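Local coordinates for uncharacterized protein (PDB 6ZYL), which catalyses the beta-hydroxylation of thioholgamide as a non-heme monooxygenase, probably using iron and 2-oxoglutarate, at residues A131-L136 / Q292-R297. Residues are numbered along the deposited sequence; the frame is centred on the assembly and turned at random.
Sequences AVYLGL and QTVQNR
T293, in the last turn of helix 273-295, meets the backbone of Y133 and G135 in the loop joining strands 128-129 and 136-137. The protein belongs to the phytanoyl-CoA dioxygenase family, whose fold is the double-stranded beta-helix, and here the long C-terminal helix comes up against a surface loop of that core.

Between the two segments the polar contact is one hydroxyl. T293 OG1 sits 3.0 Å from Y133 O, and it also lies within hydrogen-bonding range of I290 O in its own helix, so a single proton has two possible takers. With chi1 at 74°, OG1 is tucked between the backbone N and the carbonyl carbon, which leaves CG2 anti to the carbonyl carbon and directed at the loop. One turn earlier, R289 adds a bond to the same loop, from NH2 to G135 O.

The apolar part has two patches. T293 CG2 packs 3.8 Å from G135 CA; a side chain on this glycine would run into that methyl, and the positive phi of G135, 60°, by itself favours glycine. Were T293 an alanine, Y133 O would probably lose this hydroxyl as a partner and a gap would open beside G135. In the second patch V294 CG2 approaches the Y133 ring obliquely, reaching CD1 at 3.9 Å. Within the loop, V132 CG1 lies over the centre of one face of that ring, 3.7 Å above its plane.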
loop_
_atom_site.group_PDB
_atom_site.type_symbol
_atom_site.label_atom_id
_atom_site.label_comp_id
_atom_site.label_asym_id
_atom_site.label_seq_id
_atom_site.Cartn_x
_atom_site.Cartn_y
_atom_site.Cartn_z
ATOM N N ALA A 131 0.936 -8.436 6.187
ATOM C CA ALA A 131 -0.311 -9.168 6.378
ATOM C C ALA A 131 -0.713 -9.300 7.841
ATOM O O ALA A 131 -1.871 -9.630 8.116
ATOM C CB ALA A 131 -0.193 -10.562 5.759
ATOM N N VAL A 132 0.198 -9.027 8.778
ATOM C CA VAL A 132 0.004 -9.459 10.163
ATOM C C VAL A 132 -1.327 -8.963 10.715
ATOM O O VAL A 132 -2.087 -9.724 11.326
ATOM C CB VAL A 132 1.182 -8.992 11.039
ATOM C CG1 VAL A 132 0.930 -9.357 12.496
ATOM C CG2 VAL A 132 2.485 -9.602 10.544
ATOM N N TYR A 133 -1.627 -7.678 10.527
ATOM C CA TYR A 133 -2.793 -7.077 11.163
ATOM C C TYR A 133 -3.898 -6.716 10.180
ATOM O O TYR A 133 -4.836 -6.002 10.555
ATOM C CB TYR A 133 -2.385 -5.833 11.956
ATOM C CG TYR A 133 -1.440 -6.123 13.093
ATOM C CD1 TYR A 133 -1.796 -7.006 14.104
ATOM C CD2 TYR A 133 -0.187 -5.524 13.156
ATOM C CE1 TYR A 133 -0.937 -7.282 15.144
ATOM C CE2 TYR A 133 0.680 -5.794 14.194
ATOM C CZ TYR A 133 0.296 -6.674 15.183
ATOM O OH TYR A 133 1.142 -6.950 16.220
ATOM N N LEU A 134 -3.832 -7.199 8.941
ATOM C CA LEU A 134 -4.861 -6.855 7.968
ATOM C C LEU A 134 -6.111 -7.714 8.104
ATOM O O LEU A 134 -7.174 -7.320 7.609
ATOM C CB LEU A 134 -4.305 -6.982 6.551
ATOM C CG LEU A 134 -3.006 -6.221 6.295
ATOM C CD1 LEU A 134 -2.631 -6.306 4.821
ATOM C CD2 LEU A 134 -3.124 -4.770 6.734
ATOM N N GLY A 135 -6.015 -8.868 8.757
ATOM C CA GLY A 135 -7.167 -9.730 8.929
ATOM C C GLY A 135 -7.764 -10.199 7.619
ATOM O O GLY A 135 -8.982 -10.137 7.421
ATOM N N LEU A 136 -6.913 -10.671 6.714
ATOM C CA LEU A 136 -7.333 -11.125 5.397
ATOM C C LEU A 136 -7.040 -12.611 5.247
ATOM O O LEU A 136 -6.042 -13.115 5.771
ATOM C CB LEU A 136 -6.624 -10.332 4.295
ATOM C CG LEU A 136 -6.990 -8.848 4.210
ATOM C CD1 LEU A 136 -6.161 -8.151 3.142
ATOM C CD2 LEU A 136 -8.478 -8.668 3.940
ATOM N N GLN A 292 -9.783 -5.049 15.935
ATOM C CA GLN A 292 -10.169 -6.399 16.329
ATOM C C GLN A 292 -9.016 -7.377 16.140
ATOM O O GLN A 292 -8.728 -8.192 17.025
ATOM C CB GLN A 292 -11.394 -6.838 15.519
ATOM C CG GLN A 292 -12.233 -7.919 16.166
ATOM C CD GLN A 292 -13.117 -7.391 17.273
ATOM O OE1 GLN A 292 -13.040 -7.847 18.415
ATOM N NE2 GLN A 292 -13.972 -6.431 16.941
ATOM N N THR A 293 -8.354 -7.325 14.983
ATOM C CA THR A 293 -7.230 -8.225 14.752
ATOM C C THR A 293 -6.090 -7.938 15.723
ATOM O O THR A 293 -5.440 -8.865 16.226
ATOM C CB THR A 293 -6.736 -8.103 13.308
ATOM O OG1 THR A 293 -6.014 -6.875 13.152
ATOM C CG2 THR A 293 -7.898 -8.135 12.325
ATOM N N VAL A 294 -5.826 -6.657 15.994
ATOM C CA VAL A 294 -4.775 -6.299 16.939
ATOM C C VAL A 294 -5.072 -6.883 18.312
ATOM O O VAL A 294 -4.150 -7.194 19.078
ATOM C CB VAL A 294 -4.616 -4.767 17.005
ATOM C CG1 VAL A 294 -3.792 -4.369 18.220
ATOM C CG2 VAL A 294 -3.985 -4.244 15.721
ATOM N N GLN A 295 -6.355 -7.039 18.649
ATOM C CA GLN A 295 -6.715 -7.575 19.958
ATOM C C GLN A 295 -6.448 -9.072 20.042
ATOM O O GLN A 295 -6.183 -9.595 21.132
ATOM C CB GLN A 295 -8.188 -7.292 20.255
ATOM C CG GLN A 295 -8.453 -5.890 20.737
ATOM C CD GLN A 295 -7.489 -5.462 21.830
ATOM O OE1 GLN A 295 -7.480 -6.033 22.922
ATOM N NE2 GLN A 295 -6.656 -4.470 21.531
ATOM N N ASN A 296 -6.520 -9.773 18.912
ATOM C CA ASN A 296 -6.297 -11.211 18.864
ATOM C C ASN A 296 -4.838 -11.561 18.611
ATOM O O ASN A 296 -4.540 -12.700 18.230
ATOM C CB ASN A 296 -7.191 -11.841 17.795
ATOM C CG ASN A 296 -8.634 -11.389 17.912
ATOM O OD1 ASN A 296 -9.035 -10.823 18.930
ATOM N ND2 ASN A 296 -9.418 -11.623 16.865
ATOM N N ARG A 297 -3.936 -10.609 18.826
ATOM C CA ARG A 297 -2.496 -10.798 18.695
ATOM C C ARG A 297 -2.033 -12.249 18.608
ATOM O O ARG A 297 -1.811 -12.903 19.626
ATOM C CB ARG A 297 -1.794 -10.130 19.894
ATOM C CG ARG A 297 -1.410 -8.669 19.712
ATOM C CD ARG A 297 -1.516 -7.883 21.023
ATOM N NE ARG A 297 -1.672 -6.448 20.787
ATOM C CZ ARG A 297 -1.948 -5.552 21.731
ATOM N NH1 ARG A 297 -2.104 -5.936 22.989
ATOM N NH2 ARG A 297 -2.069 -4.269 21.415
#